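Local structure of flavohemoglobin (Malassezia yamatoensis, 6O0A) at residues A[55-59]-A[60-64]; A[244-247]-A[248-251]. The protein probably detoxifies nitric oxide as a dioxygenase, passing electrons from NAD(P)H through FAD to a heme-carrying globin domain. One frame throughout, in Å; residues are numbered along the deposited sequence. Where two conformers were deposited one is given.

Contact 1: residues A[55-59]-A[60-64]. With HEM (protoporphyrin IX containing Fe), chain C.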
loop_
_atom_site.group_PDB
_atom_site.type_symbol
_atom_site.label_atom_id
_atom_site.label_comp_id
_atom_site.label_asym_id
_atom_site.label_seq_id
_atom_site.Cartn_x
_atom_site.Cartn_y
_atom_site.Cartn_z
ATOM N N PRO A 55 -10.667 -15.774 16.251
ATOM C CA PRO A 55 -11.305 -15.824 14.926
ATOM C C PRO A 55 -11.924 -14.505 14.517
ATOM O O PRO A 55 -12.101 -14.264 13.318
ATOM C CB PRO A 55 -12.366 -16.926 15.086
ATOM C CG PRO A 55 -12.670 -16.938 16.569
ATOM C CD PRO A 55 -11.347 -16.639 17.234
ATOM N N ASP A 56 -12.247 -13.631 15.478
ATOM C CA ASP A 56 -12.773 -12.318 15.135
ATOM C C ASP A 56 -11.794 -11.536 14.267
ATOM O O ASP A 56 -12.210 -10.698 13.459
ATOM C CB ASP A 56 -13.090 -11.530 16.402
ATOM C CG ASP A 56 -11.869 -11.338 17.289
ATOM O OD1 ASP A 56 -11.367 -12.340 17.843
ATOM O OD2 ASP A 56 -11.406 -10.184 17.415
ATOM N N LEU A 57 -10.494 -11.814 14.398
ATOM C CA LEU A 57 -9.509 -11.084 13.605
ATOM C C LEU A 57 -9.519 -11.492 12.135
ATOM O O LEU A 57 -9.027 -10.737 11.296
ATOM C CB LEU A 57 -8.112 -11.271 14.210
ATOM C CG LEU A 57 -7.919 -10.637 15.591
ATOM C CD1 LEU A 57 -6.556 -11.018 16.196
ATOM C CD2 LEU A 57 -8.079 -9.100 15.531
ATOM N N LEU A 58 -10.066 -12.662 11.793
ATOM C CA LEU A 58 -10.265 -12.961 10.376
ATOM C C LEU A 58 -11.520 -12.300 9.829
ATOM O O LEU A 58 -11.640 -12.110 8.612
ATOM C CB LEU A 58 -10.332 -14.478 10.166
ATOM C CG LEU A 58 -10.230 -15.025 8.742
ATOM C CD1 LEU A 58 -8.863 -14.723 8.128
ATOM C CD2 LEU A 58 -10.496 -16.535 8.741
ATOM N N ASP A 59 -12.447 -11.933 10.709
ATOM C CA ASP A 59 -13.714 -11.327 10.323
ATOM C C ASP A 59 -13.597 -9.806 10.424
ATOM O O ASP A 59 -14.205 -9.145 11.260
ATOM C CB ASP A 59 -14.835 -11.897 11.196
ATOM C CG ASP A 59 -16.194 -11.313 10.882
ATOM O OD1 ASP A 59 -16.537 -11.156 9.693
ATOM O OD2 ASP A 59 -16.942 -11.046 11.852
ATOM N N GLY A 60 -12.752 -9.255 9.556
ATOM C CA GLY A 60 -12.643 -7.814 9.428
ATOM C C GLY A 60 -11.241 -7.234 9.442
ATOM O O GLY A 60 -11.071 -6.051 9.135
ATOM N N MET A 61 -10.224 -8.029 9.788
ATOM C CA MET A 61 -8.862 -7.512 9.897
ATOM C C MET A 61 -7.931 -8.234 8.929
ATOM O O MET A 61 -7.547 -7.650 7.913
ATOM C CB MET A 61 -8.390 -7.610 11.351
ATOM C CG MET A 61 -6.934 -7.240 11.591
ATOM S SD MET A 61 -6.665 -5.465 11.568
ATOM C CE MET A 61 -7.357 -5.013 13.160
ATOM N N PHE A 62 -7.577 -9.489 9.185
ATOM C CA PHE A 62 -6.632 -10.201 8.324
ATOM C C PHE A 62 -7.288 -10.758 7.065
ATOM O O PHE A 62 -8.427 -11.236 7.084
ATOM C CB PHE A 62 -5.973 -11.352 9.092
ATOM C CG PHE A 62 -4.983 -10.898 10.108
ATOM C CD1 PHE A 62 -3.703 -10.518 9.726
ATOM C CD2 PHE A 62 -5.334 -10.823 11.457
ATOM C CE1 PHE A 62 -2.783 -10.075 10.678
ATOM C CE2 PHE A 62 -4.424 -10.386 12.405
ATOM C CZ PHE A 62 -3.148 -10.012 12.017
ATOM N N SER A 63 -6.539 -10.735 5.973
ATOM C CA SER A 63 -7.019 -11.253 4.705
ATOM C C SER A 63 -6.833 -12.757 4.650
ATOM O O SER A 63 -5.718 -13.261 4.828
ATOM C CB SER A 63 -6.272 -10.611 3.540
ATOM O OG SER A 63 -6.539 -11.344 2.353
ATOM N N ARG A 64 -7.922 -13.471 4.370
ATOM C CA ARG A 64 -7.811 -14.917 4.210
ATOM C C ARG A 64 -6.922 -15.264 3.022
ATOM O O ARG A 64 -6.120 -16.200 3.089
ATOM C CB ARG A 64 -9.200 -15.529 4.048
ATOM C CG ARG A 64 -9.172 -16.996 3.658
ATOM C CD ARG A 64 -10.508 -17.666 3.932
ATOM N NE ARG A 64 -11.588 -17.192 3.071
ATOM C CZ ARG A 64 -12.852 -17.596 3.184
ATOM N NH1 ARG A 64 -13.788 -17.142 2.365
ATOM N NH2 ARG A 64 -13.172 -18.487 4.128
HETATM C CHA HEM C . 0.136 -5.753 7.416
HETATM C CHB HEM C . 4.114 -5.559 10.232
HETATM C CHC HEM C . 1.321 -5.888 14.187
HETATM C CHD HEM C . -2.533 -6.741 11.368
HETATM C C1A HEM C . 1.451 -5.648 7.834
HETATM C C2A HEM C . 2.608 -5.492 6.980
HETATM C C3A HEM C . 3.698 -5.433 7.754
HETATM C C4A HEM C . 3.279 -5.570 9.134
HETATM C CMA HEM C . 5.160 -5.272 7.289
HETATM C CAA HEM C . 2.564 -5.378 5.442
HETATM C CBA HEM C . 2.405 -3.886 5.158
HETATM C CGA HEM C . 2.264 -3.657 3.673
HETATM O O1A HEM C . 1.417 -4.331 3.035
HETATM O O2A HEM C . 2.996 -2.798 3.124
HETATM C C1B HEM C . 3.711 -5.622 11.552
HETATM C C2B HEM C . 4.579 -5.573 12.714
HETATM C C3B HEM C . 3.807 -5.682 13.813
HETATM C C4B HEM C . 2.428 -5.779 13.374
HETATM C CMB HEM C . 6.113 -5.449 12.615
HETATM C CAB HEM C . 4.219 -5.675 15.307
HETATM C CBB HEM C . 5.409 -5.263 15.772
HETATM C C1C HEM C . 0.045 -6.187 13.758
HETATM C C2C HEM C . -1.072 -6.485 14.617
HETATM C C3C HEM C . -2.150 -6.720 13.847
HETATM C C4C HEM C . -1.727 -6.591 12.470
HETATM C CMC HEM C . -0.968 -6.478 16.159
HETATM C CAC HEM C . -3.598 -7.119 14.242
HETATM C CBC HEM C . -3.878 -7.804 15.366
HETATM C C1D HEM C . -2.132 -6.538 10.064
HETATM C C2D HEM C . -2.998 -6.682 8.908
HETATM C C3D HEM C . -2.277 -6.425 7.820
HETATM C C4D HEM C . -0.923 -6.095 8.234
HETATM C CMD HEM C . -4.489 -7.086 8.977
HETATM C CAD HEM C . -2.801 -6.469 6.368
HETATM C CBD HEM C . -2.198 -7.696 5.689
HETATM C CGD HEM C . -2.943 -8.959 6.059
HETATM O O1D HEM C . -4.201 -8.978 5.982
HETATM O O2D HEM C . -2.271 -9.967 6.414
HETATM N NA HEM C . 1.900 -5.693 9.145
HETATM N NB HEM C . 2.413 -5.748 11.992
HETATM N NC HEM C . -0.384 -6.251 12.446
HETATM N ND HEM C . -0.878 -6.168 9.619
HETATM FE FE HEM C . 0.733 -5.691 10.817
#
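Leu57 meets Phe62 through both backbone and side chain. The Phe62 N-H reaches back five residues to Leu57 O (N to O 2.8 Å, N-H...O 168°), and the same oxygen takes a weak second bond from Met61 N. Leu57 CB lies in the plane of the Phe62 ring, at the edge, 3.9 Å from CD2. Gly60 allows so sharp a turn: its positive phi of 132° would jam a side chain against the preceding carbonyl oxygen. Leu58 begins by pointing away, but its branched end turns back, bringing CD1 within 3.7 Å of Phe62 O. With CG anti to its carbonyl carbon (chi1 -72°), Phe62 sends its ring to the heme margin: the methyl CMD sits above one face, off toward the ring's rim, and CZ comes 3.4 Å from CHD. A flat, apolar ring can slide in beside the porphyrin edge; it is probably the phenylalanine of the globin CD region. Ser63 N donates to heme propionate O1D at 2.9 Å. The turn joins helix 25-53, where Leu51 packs on Leu57 and Phe62, to helix 64-69, with strand 219-225 lying against Ser63.

Contact 2: residues A[244-247]-A[248-251]. With FAD (flavin-adenine dinucleotide), chain B.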
loop_
_atom_site.group_PDB
_atom_site.type_symbol
_atom_site.label_atom_id
_atom_site.label_comp_id
_atom_site.label_asym_id
_atom_site.label_seq_id
_atom_site.Cartn_x
_atom_site.Cartn_y
_atom_site.Cartn_z
ATOM N N GLY A 244 -8.577 -13.648 -7.306
ATOM C CA GLY A 244 -8.751 -13.055 -6.001
ATOM C C GLY A 244 -10.131 -13.351 -5.442
ATOM O O GLY A 244 -11.050 -13.787 -6.138
ATOM N N GLU A 245 -10.274 -13.102 -4.147
ATOM C CA GLU A 245 -11.563 -13.402 -3.540
ATOM C C GLU A 245 -12.538 -12.223 -3.582
ATOM O O GLU A 245 -13.740 -12.424 -3.816
ATOM C CB GLU A 245 -11.361 -13.861 -2.093
ATOM C CG GLU A 245 -12.673 -14.222 -1.429
ATOM C CD GLU A 245 -12.506 -15.077 -0.200
ATOM O OE1 GLU A 245 -11.448 -15.014 0.476
ATOM O OE2 GLU A 245 -13.453 -15.830 0.079
ATOM N N MET A 246 -12.062 -10.993 -3.373
ATOM C CA MET A 246 -12.984 -9.897 -3.095
ATOM C C MET A 246 -13.314 -9.022 -4.301
ATOM O O MET A 246 -14.371 -8.384 -4.288
ATOM C CB MET A 246 -12.449 -9.003 -1.966
ATOM C CG MET A 246 -12.274 -9.730 -0.617
ATOM S SD MET A 246 -13.770 -10.603 -0.097
ATOM C CE MET A 246 -14.946 -9.277 0.068
ATOM N N THR A 247 -12.470 -8.948 -5.338
ATOM C CA THR A 247 -12.827 -8.009 -6.409
ATOM C C THR A 247 -14.091 -8.440 -7.147
ATOM O O THR A 247 -14.896 -7.584 -7.529
ATOM C CB THR A 247 -11.671 -7.793 -7.402
ATOM O OG1 THR A 247 -11.110 -9.038 -7.793
ATOM C CG2 THR A 247 -10.599 -6.922 -6.778
ATOM N N THR A 248 -14.324 -9.748 -7.318
ATOM C CA THR A 248 -15.594 -10.160 -7.899
ATOM C C THR A 248 -16.764 -9.715 -7.026
ATOM O O THR A 248 -17.801 -9.289 -7.553
ATOM C CB THR A 248 -15.609 -11.673 -8.139
ATOM O OG1 THR A 248 -16.788 -12.025 -8.872
ATOM C CG2 THR A 248 -15.551 -12.450 -6.826
ATOM N N ILE A 249 -16.604 -9.765 -5.698
ATOM C CA ILE A 249 -17.674 -9.362 -4.793
ATOM C C ILE A 249 -17.914 -7.859 -4.867
ATOM O O ILE A 249 -19.062 -7.410 -4.968
ATOM C CB ILE A 249 -17.354 -9.853 -3.366
ATOM C CG1 ILE A 249 -17.466 -11.382 -3.335
ATOM C CG2 ILE A 249 -18.320 -9.230 -2.364
ATOM C CD1 ILE A 249 -16.971 -12.035 -2.057
ATOM N N PHE A 250 -16.842 -7.057 -4.858
ATOM C CA PHE A 250 -17.008 -5.612 -4.970
ATOM C C PHE A 250 -17.640 -5.231 -6.310
ATOM O O PHE A 250 -18.520 -4.371 -6.362
ATOM C CB PHE A 250 -15.657 -4.902 -4.814
ATOM C CG PHE A 250 -15.051 -5.016 -3.445
ATOM C CD1 PHE A 250 -15.792 -4.725 -2.306
ATOM C CD2 PHE A 250 -13.711 -5.369 -3.300
ATOM C CE1 PHE A 250 -15.211 -4.811 -1.036
ATOM C CE2 PHE A 250 -13.133 -5.473 -2.039
ATOM C CZ PHE A 250 -13.877 -5.192 -0.910
ATOM N N GLN A 251 -17.212 -5.868 -7.404
ATOM C CA GLN A 251 -17.745 -5.476 -8.708
ATOM C C GLN A 251 -19.178 -5.919 -8.915
ATOM O O GLN A 251 -19.844 -5.415 -9.823
ATOM C CB GLN A 251 -16.895 -6.040 -9.850
ATOM C CG GLN A 251 -15.512 -5.457 -9.955
ATOM C CD GLN A 251 -14.877 -5.807 -11.280
ATOM O OE1 GLN A 251 -15.312 -6.748 -11.960
ATOM N NE2 GLN A 251 -13.854 -5.037 -11.674
HETATM P PA FAD B . -6.936 -11.438 -3.296
HETATM O O1A FAD B . -7.998 -12.325 -2.766
HETATM O O2A FAD B . -6.302 -10.512 -2.295
HETATM O O5B FAD B . -5.795 -12.316 -3.987
HETATM C C5B FAD B . -4.561 -11.700 -4.397
HETATM C C4B FAD B . -3.699 -12.814 -4.936
HETATM O O4B FAD B . -3.503 -13.801 -3.898
HETATM C C3B FAD B . -4.303 -13.593 -6.091
HETATM O O3B FAD B . -4.064 -12.966 -7.350
HETATM C C2B FAD B . -3.563 -14.930 -5.993
HETATM O O2B FAD B . -2.287 -14.875 -6.621
HETATM C C1B FAD B . -3.387 -15.091 -4.477
HETATM N N9A FAD B . -4.378 -15.968 -3.861
HETATM C C8A FAD B . -5.703 -15.691 -3.661
HETATM N N7A FAD B . -6.386 -16.686 -3.148
HETATM C C5A FAD B . -5.442 -17.691 -3.006
HETATM C C6A FAD B . -5.543 -19.027 -2.581
HETATM N N6A FAD B . -6.687 -19.593 -2.178
HETATM N N1A FAD B . -4.420 -19.781 -2.605
HETATM C C2A FAD B . -3.277 -19.221 -3.016
HETATM N N3A FAD B . -3.063 -17.973 -3.448
HETATM C C4A FAD B . -4.193 -17.259 -3.427
HETATM N N1 FAD B . -6.498 -2.424 -6.928
HETATM C C2 FAD B . -7.262 -1.830 -7.893
HETATM O O2 FAD B . -7.894 -2.495 -8.726
HETATM N N3 FAD B . -7.337 -0.441 -7.946
HETATM C C4 FAD B . -6.702 0.437 -7.086
HETATM O O4 FAD B . -6.856 1.653 -7.204
HETATM C C4X FAD B . -5.900 -0.202 -6.069
HETATM N N5 FAD B . -5.265 0.558 -5.215
HETATM C C5X FAD B . -4.494 -0.062 -4.237
HETATM C C6 FAD B . -3.797 0.733 -3.326
HETATM C C7 FAD B . -3.022 0.162 -2.320
HETATM C C7M FAD B . -2.249 1.050 -1.376
HETATM C C8 FAD B . -2.956 -1.237 -2.207
HETATM C C8M FAD B . -2.160 -1.892 -1.111
HETATM C C9 FAD B . -3.640 -2.031 -3.121
HETATM C C9A FAD B . -4.396 -1.460 -4.140
HETATM N N10 FAD B . -5.094 -2.244 -5.086
HETATM C C10 FAD B . -5.854 -1.643 -6.066
HETATM C "C1'" FAD B . -5.099 -3.713 -4.987
HETATM C "C2'" FAD B . -6.239 -4.234 -4.119
HETATM O "O2'" FAD B . -6.069 -3.771 -2.780
HETATM C "C3'" FAD B . -6.328 -5.763 -4.133
HETATM O "O3'" FAD B . -5.057 -6.310 -3.788
HETATM C "C4'" FAD B . -6.760 -6.334 -5.483
HETATM O "O4'" FAD B . -7.954 -5.669 -5.900
HETATM C "C5'" FAD B . -6.967 -7.835 -5.445
HETATM O "O5'" FAD B . -7.995 -8.136 -4.473
HETATM P P FAD B . -8.696 -9.567 -4.558
HETATM O O1P FAD B . -9.497 -9.803 -5.790
HETATM O O2P FAD B . -9.519 -9.711 -3.308
HETATM O O3P FAD B . -7.493 -10.612 -4.535
HETATM O O HOH W 1 -12.255 -11.822 -7.624
#
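The side chains of Met246 and Ile249 lie aslant of each other on helix 246-251, whose N-terminal end grips the FAD pyrophosphate as in the ferredoxin-NADP reductase family. The flexible Met246 chain, bent at chi2 and chi3, lays SD 4.0 Å from Ile249 CD1, with CE beside the same methyl. Met246 also meets Phe250, whose CE2 sits 3.6 Å from Met246 CB. Met246 O accepts the regular helical bond from Phe250 N. These apolar groups face the barrel: Ala212 of strand 207-213 touches all three. Within this segment the phosphates are met by backbone N-H groups and one hydroxyl. Glu245 N donates to FAD O1A, Met246 N to O2P, and Thr247 N to O1P, so the helix end probably stabilises the negative charge. Gly244 fits because a side chain there would strike O1P. Thr247 holds OG1 between its backbone N and carbonyl carbon (chi1 47°) and donates to O1P at 2.7 Å while accepting from Asp241 N. A water ties the turn together, giving hydrogen bonds to Gly244 O (2.7 Å) and Thr247 OG1 (3.0 Å) and taking one from Thr248 N (2.9 Å).

How the contacts relate
Contacts 1 and 2, their centres about 16 Å apart, each border one cofactor: 55-64 lies along the heme and 244-251 holds the FAD pyrophosphate. They meet directly in a salt bridge, Arg64 NH1 to Glu245 OE2 at 2.7 Å, with Asp216 a second partner of the arginine. The Ser63 side chain is about 5 Å from the FAD, and Ser65 just beyond it hydrogen-bonds FAD; the Met246 side chain is about 10 Å from the heme. The flavin methyl FAD C8M lies 6.0 Å from HEM O1A, a propionate oxygen, consistent with electron transfer between the cofactors.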